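Local coordinates for protein 3-dehydroshikimate dehydratase (Bacillus anthracis, PDB 3DX5) that converts 3-dehydroshikimate to 3,4-dihydroxybenzoate in the biosynthesis of the siderophore petrobactin, using one manganese ion per subunit of a homodimer, at residues L5-F10 with E30-W35; H196-N201 with F249-W254. All blocks are in the same frame, centred on the assembly; numbering follows the deposited sequence.

Contact 1: L5-F10 with E30-W35; sequences LCTISF and EGIELW. With DHB (3,4-dihydroxybenzoic acid), chain D.
With CG1 anti to its backbone N (chi1 -161°), Ile8 sends its branch across the indole of Trp35, whose own CG is likewise anti to N (chi1 -157°). These two residues lie at the C-terminal mouth of a parallel strand pair that, with helix 17-26 as crossover, makes the first beta-alpha-beta unit of the TIM barrel. Ile8 CG1 sits 3.7 Å above the indole plane, over its centre, and CD1 makes a CH-pi contact with the five-membered ring, 3.8 Å from its centroid. The same CD1 comes within 3.5 Å of O1 on the bound 3,4-dihydroxybenzoate, so the pair forms part of the pocket wall; Trp35 NE1 is hydrogen-bonded to Tyr70, a substrate-binding residue. Deeper in, the ladder is ordinary parallel sheet: Leu5 N to Gly31 O, Glu33 N to Leu5 O, and Thr7 N to Glu33 O. Where residues 7-9 turn into a 3-10 segment, a water takes over, accepting from Ile8 N and donating to Glu33 O. Thr7 splits its branches: CG2 packs against Ile32 CG2 at 3.6 Å and Leu34 CD1, while OG1, also hydrogen-bonded to His38, serves as a side-chain substitute for a backbone acceptor. Trp35 N reaches that OG1 at 3.0 Å, with an almost straight N-H...O angle of 171°.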
# COMPACT_ATOMS: atom_id res chain seq x y z
N LEU A 5 -15.90 9.07 -3.60
CA LEU A 5 -14.52 8.86 -3.91
C LEU A 5 -13.96 7.91 -2.82
O LEU A 5 -14.31 8.07 -1.66
CB LEU A 5 -13.90 10.26 -3.81
CG LEU A 5 -12.42 10.46 -3.89
CD1 LEU A 5 -12.16 11.88 -4.28
CD2 LEU A 5 -11.83 10.16 -2.51
N CYS A 6 -13.09 6.96 -3.15
CA CYS A 6 -12.43 6.13 -2.13
C CYS A 6 -11.03 6.63 -1.89
O CYS A 6 -10.26 6.73 -2.84
CB CYS A 6 -12.18 4.72 -2.63
SG CYS A 6 -13.52 4.01 -3.39
N THR A 7 -10.68 6.85 -0.64
CA THR A 7 -9.28 7.23 -0.32
C THR A 7 -8.26 6.12 -0.64
O THR A 7 -7.10 6.43 -0.85
CB THR A 7 -9.13 7.74 1.13
OG1 THR A 7 -9.25 6.64 2.04
CG2 THR A 7 -10.23 8.80 1.44
N ILE A 8 -8.70 4.86 -0.72
CA ILE A 8 -7.80 3.79 -1.20
C ILE A 8 -7.21 4.08 -2.62
O ILE A 8 -6.13 3.63 -2.93
CB ILE A 8 -8.48 2.39 -1.17
CG1 ILE A 8 -7.43 1.26 -1.21
CG2 ILE A 8 -9.61 2.26 -2.24
CD1 ILE A 8 -8.04 -0.21 -0.91
N SER A 9 -7.91 4.88 -3.44
CA SER A 9 -7.39 5.25 -4.77
C SER A 9 -6.09 6.03 -4.67
O SER A 9 -5.34 6.14 -5.65
CB SER A 9 -8.45 6.08 -5.58
OG SER A 9 -9.62 5.28 -5.78
N PHE A 10 -5.84 6.60 -3.48
CA PHE A 10 -4.66 7.47 -3.26
C PHE A 10 -3.58 6.78 -2.41
O PHE A 10 -2.69 7.46 -1.90
CB PHE A 10 -5.13 8.77 -2.58
CG PHE A 10 -6.06 9.57 -3.43
CD1 PHE A 10 -5.54 10.51 -4.34
CD2 PHE A 10 -7.44 9.33 -3.39
CE1 PHE A 10 -6.39 11.23 -5.19
CE2 PHE A 10 -8.30 10.03 -4.25
CZ PHE A 10 -7.78 10.98 -5.15
N GLU A 30 -20.41 13.47 -3.59
CA GLU A 30 -21.15 13.80 -2.38
C GLU A 30 -20.74 12.97 -1.19
O GLU A 30 -21.31 13.10 -0.09
CB GLU A 30 -22.64 13.67 -2.64
CG GLU A 30 -23.16 14.85 -3.43
CD GLU A 30 -24.60 14.66 -3.81
OE1 GLU A 30 -25.47 14.52 -2.93
OE2 GLU A 30 -24.87 14.58 -5.01
N GLY A 31 -19.76 12.11 -1.39
CA GLY A 31 -19.31 11.27 -0.30
C GLY A 31 -17.85 10.89 -0.45
O GLY A 31 -17.27 10.97 -1.56
N ILE A 32 -17.26 10.50 0.68
CA ILE A 32 -15.91 9.92 0.69
C ILE A 32 -16.00 8.58 1.43
O ILE A 32 -16.53 8.51 2.54
CB ILE A 32 -14.90 10.88 1.37
CG1 ILE A 32 -14.71 12.12 0.48
CG2 ILE A 32 -13.56 10.15 1.63
CD1 ILE A 32 -14.03 13.28 1.23
N GLU A 33 -15.49 7.53 0.80
CA GLU A 33 -15.40 6.22 1.43
C GLU A 33 -13.97 6.15 1.93
O GLU A 33 -12.97 6.15 1.14
CB GLU A 33 -15.72 5.10 0.41
CG GLU A 33 -15.31 3.68 0.92
CD GLU A 33 -15.60 2.58 -0.11
OE1 GLU A 33 -16.36 2.82 -1.09
OE2 GLU A 33 -15.06 1.45 0.04
N LEU A 34 -13.85 6.13 3.26
CA LEU A 34 -12.56 6.30 3.90
C LEU A 34 -11.97 4.95 4.21
O LEU A 34 -12.59 4.16 4.96
CB LEU A 34 -12.74 7.10 5.20
CG LEU A 34 -11.52 7.62 5.94
CD1 LEU A 34 -10.55 8.38 5.10
CD2 LEU A 34 -12.08 8.53 7.04
N TRP A 35 -10.77 4.68 3.70
CA TRP A 35 -10.06 3.43 4.00
C TRP A 35 -9.75 3.40 5.51
O TRP A 35 -9.38 4.43 6.09
CB TRP A 35 -8.75 3.46 3.22
CG TRP A 35 -8.11 2.14 2.92
CD1 TRP A 35 -8.69 0.87 2.95
CD2 TRP A 35 -6.75 1.96 2.50
NE1 TRP A 35 -7.74 -0.07 2.57
CE2 TRP A 35 -6.55 0.57 2.30
CE3 TRP A 35 -5.68 2.85 2.27
CZ2 TRP A 35 -5.31 0.05 1.88
CZ3 TRP A 35 -4.44 2.32 1.86
CH2 TRP A 35 -4.27 0.94 1.68
C1 DHB D . -9.98 -4.15 -2.43
C2 DHB D . -11.24 -4.00 -3.02
C3 DHB D . -11.48 -4.52 -4.30
O3 DHB D . -12.69 -4.42 -4.94
C4 DHB D . -10.41 -5.25 -4.98
O4 DHB D . -10.69 -5.74 -6.20
C5 DHB D . -9.17 -5.41 -4.36
C6 DHB D . -8.97 -4.85 -3.09
C DHB D . -9.74 -3.55 -1.06
O1 DHB D . -8.68 -3.67 -0.44
O2 DHB D . -10.71 -2.84 -0.48
O HOH W 1 -11.24 3.77 0.38

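Contact 2: H196-N201 with F249-W254; sequences HYHFKN and FASLEW. With MN (manganese (II) ion), chain B; DHB (3,4-dihydroxybenzoic acid), chain D.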
# COMPACT_ATOMS: atom_id res chain seq x y z
N HIS A 196 -24.52 -0.01 -0.32
CA HIS A 196 -23.40 0.71 -0.97
C HIS A 196 -23.02 -0.03 -2.25
O HIS A 196 -23.25 -1.25 -2.38
CB HIS A 196 -22.18 0.80 -0.02
CG HIS A 196 -21.34 2.04 -0.16
ND1 HIS A 196 -20.49 2.26 -1.23
CD2 HIS A 196 -21.16 3.09 0.67
CE1 HIS A 196 -19.84 3.40 -1.06
NE2 HIS A 196 -20.23 3.93 0.09
N TYR A 197 -22.45 0.70 -3.20
CA TYR A 197 -21.88 0.05 -4.41
C TYR A 197 -20.41 0.41 -4.60
O TYR A 197 -19.96 1.45 -4.13
CB TYR A 197 -22.59 0.46 -5.71
CG TYR A 197 -24.08 0.48 -5.61
CD1 TYR A 197 -24.82 -0.70 -5.74
CD2 TYR A 197 -24.78 1.69 -5.37
CE1 TYR A 197 -26.21 -0.69 -5.64
CE2 TYR A 197 -26.16 1.71 -5.29
CZ TYR A 197 -26.86 0.51 -5.42
OH TYR A 197 -28.24 0.50 -5.34
N HIS A 198 -19.69 -0.44 -5.33
CA HIS A 198 -18.39 -0.13 -5.93
C HIS A 198 -18.54 -0.24 -7.42
O HIS A 198 -19.08 -1.24 -7.91
CB HIS A 198 -17.33 -1.16 -5.46
CG HIS A 198 -16.71 -0.82 -4.14
ND1 HIS A 198 -15.69 -1.56 -3.57
CD2 HIS A 198 -16.97 0.20 -3.28
CE1 HIS A 198 -15.34 -1.01 -2.42
NE2 HIS A 198 -16.10 0.06 -2.22
N PHE A 199 -18.05 0.76 -8.15
CA PHE A 199 -18.09 0.78 -9.60
C PHE A 199 -16.64 0.77 -10.11
O PHE A 199 -15.89 1.72 -9.88
CB PHE A 199 -18.71 2.09 -10.11
CG PHE A 199 -20.24 2.18 -10.03
CD1 PHE A 199 -21.00 1.21 -9.40
CD2 PHE A 199 -20.89 3.30 -10.54
CE1 PHE A 199 -22.40 1.33 -9.32
CE2 PHE A 199 -22.28 3.44 -10.48
CZ PHE A 199 -23.04 2.44 -9.87
N LYS A 200 -16.23 -0.28 -10.83
CA LYS A 200 -14.96 -0.22 -11.55
C LYS A 200 -15.12 -1.10 -12.78
O LYS A 200 -16.08 -1.87 -12.86
CB LYS A 200 -13.74 -0.62 -10.66
CG LYS A 200 -13.81 -2.05 -10.03
CD LYS A 200 -12.49 -2.35 -9.26
CE LYS A 200 -12.47 -3.77 -8.66
NZ LYS A 200 -13.53 -3.97 -7.61
N ASN A 201 -14.20 -1.02 -13.74
CA ASN A 201 -14.36 -1.78 -14.98
C ASN A 201 -13.03 -2.31 -15.45
O ASN A 201 -11.97 -1.86 -14.98
CB ASN A 201 -15.02 -0.91 -16.08
CG ASN A 201 -15.92 -1.74 -17.00
OD1 ASN A 201 -15.82 -2.98 -17.04
ND2 ASN A 201 -16.82 -1.06 -17.73
N PHE A 249 -24.75 5.21 -1.95
CA PHE A 249 -23.61 5.78 -2.64
C PHE A 249 -22.98 4.73 -3.55
O PHE A 249 -22.92 3.53 -3.20
CB PHE A 249 -22.57 6.26 -1.63
CG PHE A 249 -22.83 7.66 -1.09
CD1 PHE A 249 -23.58 7.86 0.10
CD2 PHE A 249 -22.35 8.78 -1.77
CE1 PHE A 249 -23.83 9.16 0.58
CE2 PHE A 249 -22.57 10.07 -1.30
CZ PHE A 249 -23.32 10.27 -0.12
N ALA A 250 -22.47 5.18 -4.69
CA ALA A 250 -21.63 4.34 -5.52
C ALA A 250 -20.25 4.94 -5.51
O ALA A 250 -20.08 6.08 -5.94
CB ALA A 250 -22.18 4.26 -6.99
N SER A 251 -19.26 4.18 -5.04
CA SER A 251 -17.88 4.66 -5.09
C SER A 251 -17.23 4.36 -6.44
O SER A 251 -17.39 3.25 -6.95
CB SER A 251 -17.05 3.96 -4.01
OG SER A 251 -17.20 4.64 -2.78
N LEU A 252 -16.45 5.31 -6.97
CA LEU A 252 -15.65 5.08 -8.15
C LEU A 252 -14.34 4.46 -7.67
O LEU A 252 -13.39 5.17 -7.32
CB LEU A 252 -15.40 6.40 -8.94
CG LEU A 252 -16.68 7.16 -9.34
CD1 LEU A 252 -16.34 8.37 -10.20
CD2 LEU A 252 -17.70 6.21 -10.06
N GLU A 253 -14.31 3.13 -7.62
CA GLU A 253 -13.20 2.42 -7.02
C GLU A 253 -12.05 2.28 -8.00
O GLU A 253 -11.84 1.19 -8.58
CB GLU A 253 -13.64 1.02 -6.58
CG GLU A 253 -12.68 0.36 -5.58
CD GLU A 253 -13.15 -1.03 -5.16
OE1 GLU A 253 -13.80 -1.70 -6.00
OE2 GLU A 253 -12.87 -1.44 -4.00
N TRP A 254 -11.28 3.34 -8.16
CA TRP A 254 -10.16 3.33 -9.10
C TRP A 254 -8.87 2.89 -8.44
O TRP A 254 -8.43 3.49 -7.44
CB TRP A 254 -9.97 4.74 -9.70
CG TRP A 254 -8.88 4.83 -10.73
CD1 TRP A 254 -7.72 5.55 -10.63
CD2 TRP A 254 -8.87 4.22 -12.02
NE1 TRP A 254 -6.98 5.42 -11.77
CE2 TRP A 254 -7.66 4.61 -12.66
CE3 TRP A 254 -9.76 3.38 -12.71
CZ2 TRP A 254 -7.30 4.18 -13.95
CZ3 TRP A 254 -9.41 2.95 -14.02
CH2 TRP A 254 -8.19 3.37 -14.62
MN MN B . -14.37 -3.25 -4.33
C1 DHB D . -9.98 -4.15 -2.43
C2 DHB D . -11.24 -4.00 -3.02
C3 DHB D . -11.48 -4.52 -4.30
O3 DHB D . -12.69 -4.42 -4.94
C4 DHB D . -10.41 -5.25 -4.98
O4 DHB D . -10.69 -5.74 -6.20
C5 DHB D . -9.17 -5.41 -4.36
C6 DHB D . -8.97 -4.85 -3.09
C DHB D . -9.74 -3.55 -1.06
O1 DHB D . -8.68 -3.67 -0.44
O2 DHB D . -10.71 -2.84 -0.48
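His198 and Glu253 meet at the manganese, imidazole and carboxylate planes 59° apart, on two neighbouring parallel strands of the TIM barrel. The ring offers ND1 to the metal at 2.3 Å, and Glu253 grips it with both OE1 and OE2, each 2.4 Å away. Glu142, Asp172 and the product's O3 complete the site. ND1 and OE2 are close because they share the ion. On the far side of the ring, His198 NE2 is hydrogen-bonded to Glu33, a second-shell residue whose bond helps to set the turn of the imidazole.

Lys200 runs side by side with Glu253, both pointing the same way, until a bend at chi4 (-64°) places NZ. From there it forms a salt bridge to OE1 at 2.8 Å, arriving from above the carboxylate plane, and donates to O3 of the 3,4-dihydroxybenzoate; a second salt bridge goes to Asp172, so three partners grip the amine.

On the opposite face of the sheet the contact is apolar: the Ala250 methyl lies over the Phe199 ring, CB 3.6 Å from its centroid, and helix 236-243 packs on Phe199 as well. Back on the His198 face, earlier along the strands, Phe249 CB sits over one face of the His196 ring, and Ser251 OG, held by Glu33, lies at its edge. His196 NE2 is hydrogen-bonded to Thr65, while ND1 donates to Tyr197 O, which also accepts from Ser251 N at 3.0 Å, the two donors coming from opposite faces of the carbonyl plane.

In the fold
Both contacts are buried pairs of parallel strands in one barrel, and strand 2-6 of contact 1 is hydrogen-bonded in turn to strand 249-252 of contact 2, so the two share a wall. Their chemistry parts at the ligand. Contact 1 supplies an apolar and aromatic edge near the product's carboxylate, where Trp35 also packs on Ala219 of the second subunit; contact 2 brings the metal ligands and a lysine to the O3 oxygen, and no other chain touches it. Glu33 ties them together: its OE1 is hydrogen-bonded to Ser251 OG at 2.6 Å. Ser9 OG to Trp254 O, 2.7 Å, is a second tie.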